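PDB 7CLU: methyltransferase domain-containing protein from Serratia marcescens, which probably transfers a methyl group from S-adenosyl-L-methionine to a hydroxyl of a prodigiosin precursor, acting as a dimeric O-methyltransferase. Local coordinates for residues R270-K282 with I303-R315. Sequence-based numbering, arbitrary orientation.
Sequences RFIASETPLNEDK and IESSAQEYLDRFR
Phe271, Ala273 and Glu275 of strand 270-275 face Phe314 and Tyr310 of helix 307-315, which runs nearly antiparallel to the strand at 155°, their axes 11.3 Å apart; beyond the strand, Leu278 N donates to Ser305 O. The ring of Phe314 lies slid aside from that of Phe271, the planes 30° apart and Phe314 CZ 3.4 Å from Phe271 CE2, while Ala273 CB sits at the rim of the Phe314 ring. The Phe271 side chain turns away from its own backbone N (chi1 169°), which carries the ring to Phe314; Leu258 and Ile261 of helix 251-264 also pack on it. One turn earlier in the helix, Tyr310 offers a face to Glu275 CG, 4.2 Å from the ring centroid, and an edge to Pro277 CG. The Glu275 carboxylate is held by the backbone N atoms of Leu246 and His247. Near its OE1 a water, accepting from Thr276 N, lies 2.9 Å from Glu304 OE1, linking the two segments. Leu278 CG rests on Glu304 CB. At the helix start, Ser306 and Glu309 form a capping box: Ser306 OG accepts from Glu309 N, and Glu309 OE1 receives Ser306 N. The other oxygen, Glu309 OE2, takes Lys282 NZ at 2.7 Å on its syn side, a salt bridge that ties the 279-282 turn to the capped end. Glu304 OE2 binds ND1 of His247, the predicted proton acceptor. The contact thus joins strand 270-275 of the class I, Rossmann-like methyltransferase sheet to the helix beside it, and brings Glu304 to His247, consistent with the catalytic histidine and partner glutamate of this O-methyltransferase family.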
loop_
_atom_site.group_PDB
_atom_site.type_symbol
_atom_site.label_atom_id
_atom_site.label_comp_id
_atom_site.label_asym_id
_atom_site.label_seq_id
_atom_site.Cartn_x
_atom_site.Cartn_y
_atom_site.Cartn_z
ATOM N N ARG A 270 23.811 -13.114 -31.373
ATOM C CA ARG A 270 23.758 -12.871 -29.938
ATOM C C ARG A 270 22.344 -12.473 -29.523
ATOM O O ARG A 270 21.654 -11.752 -30.250
ATOM C CB ARG A 270 24.738 -11.768 -29.535
ATOM C CG ARG A 270 24.818 -11.509 -28.037
ATOM C CD ARG A 270 25.986 -10.580 -27.705
ATOM N NE ARG A 270 27.253 -11.297 -27.779
ATOM C CZ ARG A 270 28.456 -10.736 -27.697
ATOM N NH1 ARG A 270 28.584 -9.416 -27.542
ATOM N NH2 ARG A 270 29.538 -11.505 -27.777
ATOM N N PHE A 271 21.919 -12.945 -28.356
ATOM C CA PHE A 271 20.617 -12.584 -27.810
ATOM C C PHE A 271 20.795 -12.075 -26.388
ATOM O O PHE A 271 21.566 -12.637 -25.605
ATOM C CB PHE A 271 19.633 -13.757 -27.837
ATOM C CG PHE A 271 18.372 -13.499 -27.050
ATOM C CD1 PHE A 271 17.421 -12.602 -27.511
ATOM C CD2 PHE A 271 18.154 -14.129 -25.838
ATOM C CE1 PHE A 271 16.272 -12.345 -26.782
ATOM C CE2 PHE A 271 17.014 -13.871 -25.110
ATOM C CZ PHE A 271 16.079 -12.974 -25.587
ATOM N N ILE A 272 20.100 -10.993 -26.063
ATOM C CA ILE A 272 20.145 -10.412 -24.735
ATOM C C ILE A 272 18.717 -10.235 -24.236
ATOM O O ILE A 272 17.889 -9.636 -24.923
ATOM C CB ILE A 272 20.856 -9.049 -24.722
ATOM C CG1 ILE A 272 22.276 -9.136 -25.310
ATOM C CG2 ILE A 272 20.834 -8.495 -23.313
ATOM C CD1 ILE A 272 23.054 -7.781 -25.274
ATOM N N ALA A 273 18.435 -10.728 -23.040
ATOM C CA ALA A 273 17.214 -10.376 -22.326
ATOM C C ALA A 273 17.594 -9.456 -21.176
ATOM O O ALA A 273 18.491 -9.794 -20.405
ATOM C CB ALA A 273 16.514 -11.615 -21.778
ATOM N N SER A 274 16.919 -8.316 -21.051
ATOM C CA SER A 274 17.104 -7.459 -19.886
ATOM C C SER A 274 16.016 -7.801 -18.870
ATOM O O SER A 274 14.836 -7.836 -19.217
ATOM C CB SER A 274 17.071 -5.968 -20.246
ATOM O OG SER A 274 15.989 -5.596 -21.079
ATOM N N GLU A 275 16.426 -8.119 -17.642
ATOM C CA GLU A 275 15.491 -8.471 -16.579
ATOM C C GLU A 275 15.974 -7.833 -15.287
ATOM O O GLU A 275 17.054 -7.227 -15.235
ATOM C CB GLU A 275 15.343 -9.997 -16.393
ATOM C CG GLU A 275 14.864 -10.763 -17.619
ATOM C CD GLU A 275 13.362 -10.699 -17.783
ATOM O OE1 GLU A 275 12.647 -10.812 -16.759
ATOM O OE2 GLU A 275 12.902 -10.532 -18.937
ATOM N N THR A 276 15.149 -7.966 -14.242
ATOM C CA THR A 276 15.477 -7.523 -12.883
ATOM C C THR A 276 15.481 -8.766 -11.999
ATOM O O THR A 276 14.486 -9.059 -11.327
ATOM C CB THR A 276 14.477 -6.494 -12.342
ATOM O OG1 THR A 276 13.148 -7.059 -12.339
ATOM C CG2 THR A 276 14.506 -5.219 -13.177
ATOM N N PRO A 277 16.580 -9.511 -11.960
ATOM C CA PRO A 277 16.577 -10.778 -11.217
ATOM C C PRO A 277 16.549 -10.574 -9.714
ATOM O O PRO A 277 17.002 -9.555 -9.182
ATOM C CB PRO A 277 17.889 -11.448 -11.644
ATOM C CG PRO A 277 18.298 -10.723 -12.923
ATOM C CD PRO A 277 17.795 -9.334 -12.773
ATOM N N LEU A 278 16.024 -11.583 -9.029
ATOM C CA LEU A 278 16.325 -11.745 -7.617
ATOM C C LEU A 278 17.822 -11.964 -7.435
ATOM O O LEU A 278 18.509 -12.475 -8.324
ATOM C CB LEU A 278 15.554 -12.930 -7.047
ATOM C CG LEU A 278 14.040 -12.845 -7.257
ATOM C CD1 LEU A 278 13.372 -14.172 -6.986
ATOM C CD2 LEU A 278 13.504 -11.770 -6.355
ATOM N N ASN A 279 18.322 -11.614 -6.256
ATOM C CA ASN A 279 19.749 -11.747 -5.995
ATOM C C ASN A 279 20.123 -13.226 -5.820
ATOM O O ASN A 279 19.302 -14.137 -5.984
ATOM C CB ASN A 279 20.152 -10.905 -4.779
ATOM C CG ASN A 279 19.377 -11.267 -3.522
ATOM O OD1 ASN A 279 18.913 -12.398 -3.365
ATOM N ND2 ASN A 279 19.236 -10.300 -2.611
ATOM N N GLU A 280 21.388 -13.448 -5.460
ATOM C CA GLU A 280 21.992 -14.778 -5.528
ATOM C C GLU A 280 21.309 -15.779 -4.598
ATOM O O GLU A 280 21.100 -16.939 -4.975
ATOM C CB GLU A 280 23.485 -14.671 -5.204
ATOM C CG GLU A 280 24.234 -15.995 -5.237
ATOM C CD GLU A 280 25.677 -15.834 -5.687
ATOM O OE1 GLU A 280 26.460 -15.183 -4.955
ATOM O OE2 GLU A 280 26.024 -16.366 -6.766
ATOM N N ASP A 281 20.973 -15.367 -3.374
ATOM C CA ASP A 281 20.273 -16.238 -2.435
ATOM C C ASP A 281 18.767 -15.990 -2.407
ATOM O O ASP A 281 18.097 -16.410 -1.455
ATOM C CB ASP A 281 20.847 -16.087 -1.025
ATOM C CG ASP A 281 20.563 -14.721 -0.413
ATOM O OD1 ASP A 281 20.293 -13.753 -1.166
ATOM O OD2 ASP A 281 20.632 -14.617 0.833
ATOM N N LYS A 282 18.228 -15.325 -3.430
ATOM C CA LYS A 282 16.790 -15.049 -3.532
ATOM C C LYS A 282 16.253 -14.474 -2.220
ATOM O O LYS A 282 15.268 -14.949 -1.648
ATOM C CB LYS A 282 16.025 -16.306 -3.966
ATOM C CG LYS A 282 16.455 -16.830 -5.341
ATOM C CD LYS A 282 15.845 -18.205 -5.710
ATOM C CE LYS A 282 14.541 -18.062 -6.500
ATOM N NZ LYS A 282 13.885 -19.367 -6.909
ATOM N N ILE A 303 6.582 -14.665 -12.671
ATOM C CA ILE A 303 7.419 -14.871 -11.497
ATOM C C ILE A 303 8.769 -14.199 -11.758
ATOM O O ILE A 303 9.172 -14.033 -12.911
ATOM C CB ILE A 303 7.584 -16.372 -11.206
ATOM C CG1 ILE A 303 8.197 -16.613 -9.823
ATOM C CG2 ILE A 303 8.444 -17.053 -12.286
ATOM C CD1 ILE A 303 7.767 -17.949 -9.169
ATOM N N GLU A 304 9.453 -13.766 -10.703
ATOM C CA GLU A 304 10.831 -13.323 -10.810
ATOM C C GLU A 304 11.748 -14.506 -10.508
ATOM O O GLU A 304 11.363 -15.449 -9.802
ATOM C CB GLU A 304 11.106 -12.148 -9.858
ATOM C CG GLU A 304 10.135 -10.956 -10.022
ATOM C CD GLU A 304 10.244 -10.299 -11.394
ATOM O OE1 GLU A 304 11.329 -10.380 -12.013
ATOM O OE2 GLU A 304 9.243 -9.707 -11.858
ATOM N N SER A 305 12.948 -14.475 -11.088
ATOM C CA SER A 305 13.910 -15.562 -10.973
ATOM C C SER A 305 15.296 -15.008 -10.654
ATOM O O SER A 305 15.583 -13.827 -10.863
ATOM C CB SER A 305 13.971 -16.397 -12.260
ATOM O OG SER A 305 12.677 -16.737 -12.731
ATOM N N SER A 306 16.162 -15.880 -10.139
ATOM C CA SER A 306 17.554 -15.507 -9.947
ATOM C C SER A 306 18.271 -15.431 -11.296
ATOM O O SER A 306 17.795 -15.944 -12.314
ATOM C CB SER A 306 18.257 -16.506 -9.024
ATOM O OG SER A 306 18.208 -17.810 -9.558
ATOM N N ALA A 307 19.418 -14.747 -11.295
ATOM C CA ALA A 307 20.291 -14.749 -12.466
ATOM C C ALA A 307 20.593 -16.175 -12.915
ATOM O O ALA A 307 20.458 -16.510 -14.098
ATOM C CB ALA A 307 21.584 -13.996 -12.156
ATOM N N GLN A 308 20.977 -17.038 -11.971
ATOM C CA GLN A 308 21.310 -18.418 -12.322
ATOM C C GLN A 308 20.129 -19.125 -12.965
ATOM O O GLN A 308 20.298 -19.892 -13.924
ATOM C CB GLN A 308 21.775 -19.184 -11.083
ATOM C CG GLN A 308 22.438 -20.515 -11.414
ATOM C CD GLN A 308 23.756 -20.325 -12.154
ATOM O OE1 GLN A 308 24.545 -19.444 -11.819
ATOM N NE2 GLN A 308 23.975 -21.125 -13.188
ATOM N N GLU A 309 18.920 -18.888 -12.442
ATOM C CA GLU A 309 17.743 -19.502 -13.036
ATOM C C GLU A 309 17.561 -19.050 -14.479
ATOM O O GLU A 309 17.177 -19.850 -15.340
ATOM C CB GLU A 309 16.503 -19.185 -12.198
ATOM C CG GLU A 309 16.308 -20.154 -11.045
ATOM C CD GLU A 309 15.285 -19.674 -10.023
ATOM O OE1 GLU A 309 14.937 -18.472 -10.036
ATOM O OE2 GLU A 309 14.839 -20.504 -9.199
ATOM N N TYR A 310 17.845 -17.776 -14.770
ATOM C CA TYR A 310 17.788 -17.322 -16.155
ATOM C C TYR A 310 18.895 -17.961 -16.988
ATOM O O TYR A 310 18.664 -18.359 -18.138
ATOM C CB TYR A 310 17.881 -15.797 -16.221
ATOM C CG TYR A 310 16.605 -15.058 -15.836
ATOM C CD1 TYR A 310 15.379 -15.381 -16.410
ATOM C CD2 TYR A 310 16.646 -14.000 -14.917
ATOM C CE1 TYR A 310 14.198 -14.688 -16.050
ATOM C CE2 TYR A 310 15.496 -13.296 -14.568
ATOM C CZ TYR A 310 14.285 -13.640 -15.140
ATOM O OH TYR A 310 13.167 -12.936 -14.772
ATOM N N LEU A 311 20.103 -18.067 -16.430
ATOM C CA LEU A 311 21.178 -18.751 -17.143
ATOM C C LEU A 311 20.771 -20.172 -17.501
ATOM O O LEU A 311 20.964 -20.608 -18.643
ATOM C CB LEU A 311 22.455 -18.762 -16.304
ATOM C CG LEU A 311 23.167 -17.423 -16.119
ATOM C CD1 LEU A 311 24.419 -17.567 -15.263
ATOM C CD2 LEU A 311 23.503 -16.812 -17.467
ATOM N N ASP A 312 20.176 -20.897 -16.541
ATOM C CA ASP A 312 19.743 -22.268 -16.791
ATOM C C ASP A 312 18.747 -22.330 -17.939
ATOM O O ASP A 312 18.814 -23.235 -18.782
ATOM C CB ASP A 312 19.123 -22.870 -15.527
ATOM C CG ASP A 312 20.129 -23.051 -14.397
ATOM O OD1 ASP A 312 21.350 -23.064 -14.666
ATOM O OD2 ASP A 312 19.693 -23.181 -13.230
ATOM N N ARG A 313 17.816 -21.370 -17.994
ATOM C CA ARG A 313 16.819 -21.375 -19.058
ATOM C C ARG A 313 17.437 -21.028 -20.404
ATOM O O ARG A 313 17.036 -21.587 -21.433
ATOM C CB ARG A 313 15.672 -20.415 -18.717
ATOM C CG ARG A 313 14.784 -20.963 -17.635
ATOM C CD ARG A 313 13.642 -20.040 -17.201
ATOM N NE ARG A 313 13.271 -20.407 -15.837
ATOM C CZ ARG A 313 12.955 -19.536 -14.894
ATOM N NH1 ARG A 313 12.940 -18.237 -15.176
ATOM N NH2 ARG A 313 12.654 -19.965 -13.678
ATOM N N PHE A 314 18.407 -20.105 -20.427
ATOM C CA PHE A 314 19.132 -19.835 -21.664
ATOM C C PHE A 314 19.777 -21.112 -22.205
ATOM O O PHE A 314 19.613 -21.457 -23.382
ATOM C CB PHE A 314 20.192 -18.751 -21.440
ATOM C CG PHE A 314 19.722 -17.353 -21.761
ATOM C CD1 PHE A 314 18.536 -16.857 -21.219
ATOM C CD2 PHE A 314 20.464 -16.533 -22.602
ATOM C CE1 PHE A 314 18.106 -15.556 -21.507
ATOM C CE2 PHE A 314 20.051 -15.236 -22.900
ATOM C CZ PHE A 314 18.872 -14.737 -22.352
ATOM N N ARG A 315 20.498 -21.839 -21.345
ATOM C CA ARG A 315 21.187 -23.048 -21.790
ATOM C C ARG A 315 20.192 -24.098 -22.265
ATOM O O ARG A 315 20.353 -24.670 -23.351
ATOM C CB ARG A 315 22.071 -23.595 -20.668
ATOM C CG ARG A 315 23.019 -22.550 -20.112
ATOM C CD ARG A 315 23.953 -23.094 -19.047
ATOM N NE ARG A 315 25.196 -22.336 -19.060
ATOM C CZ ARG A 315 25.710 -21.688 -18.019
ATOM N NH1 ARG A 315 25.100 -21.710 -16.835
ATOM N NH2 ARG A 315 26.848 -21.017 -18.169
HETATM O O HOH W 1 12.615 -9.432 -14.474
HETATM O O HOH W 2 13.329 -11.743 -12.390
HETATM O O HOH W 3 21.019 -13.687 -8.736
#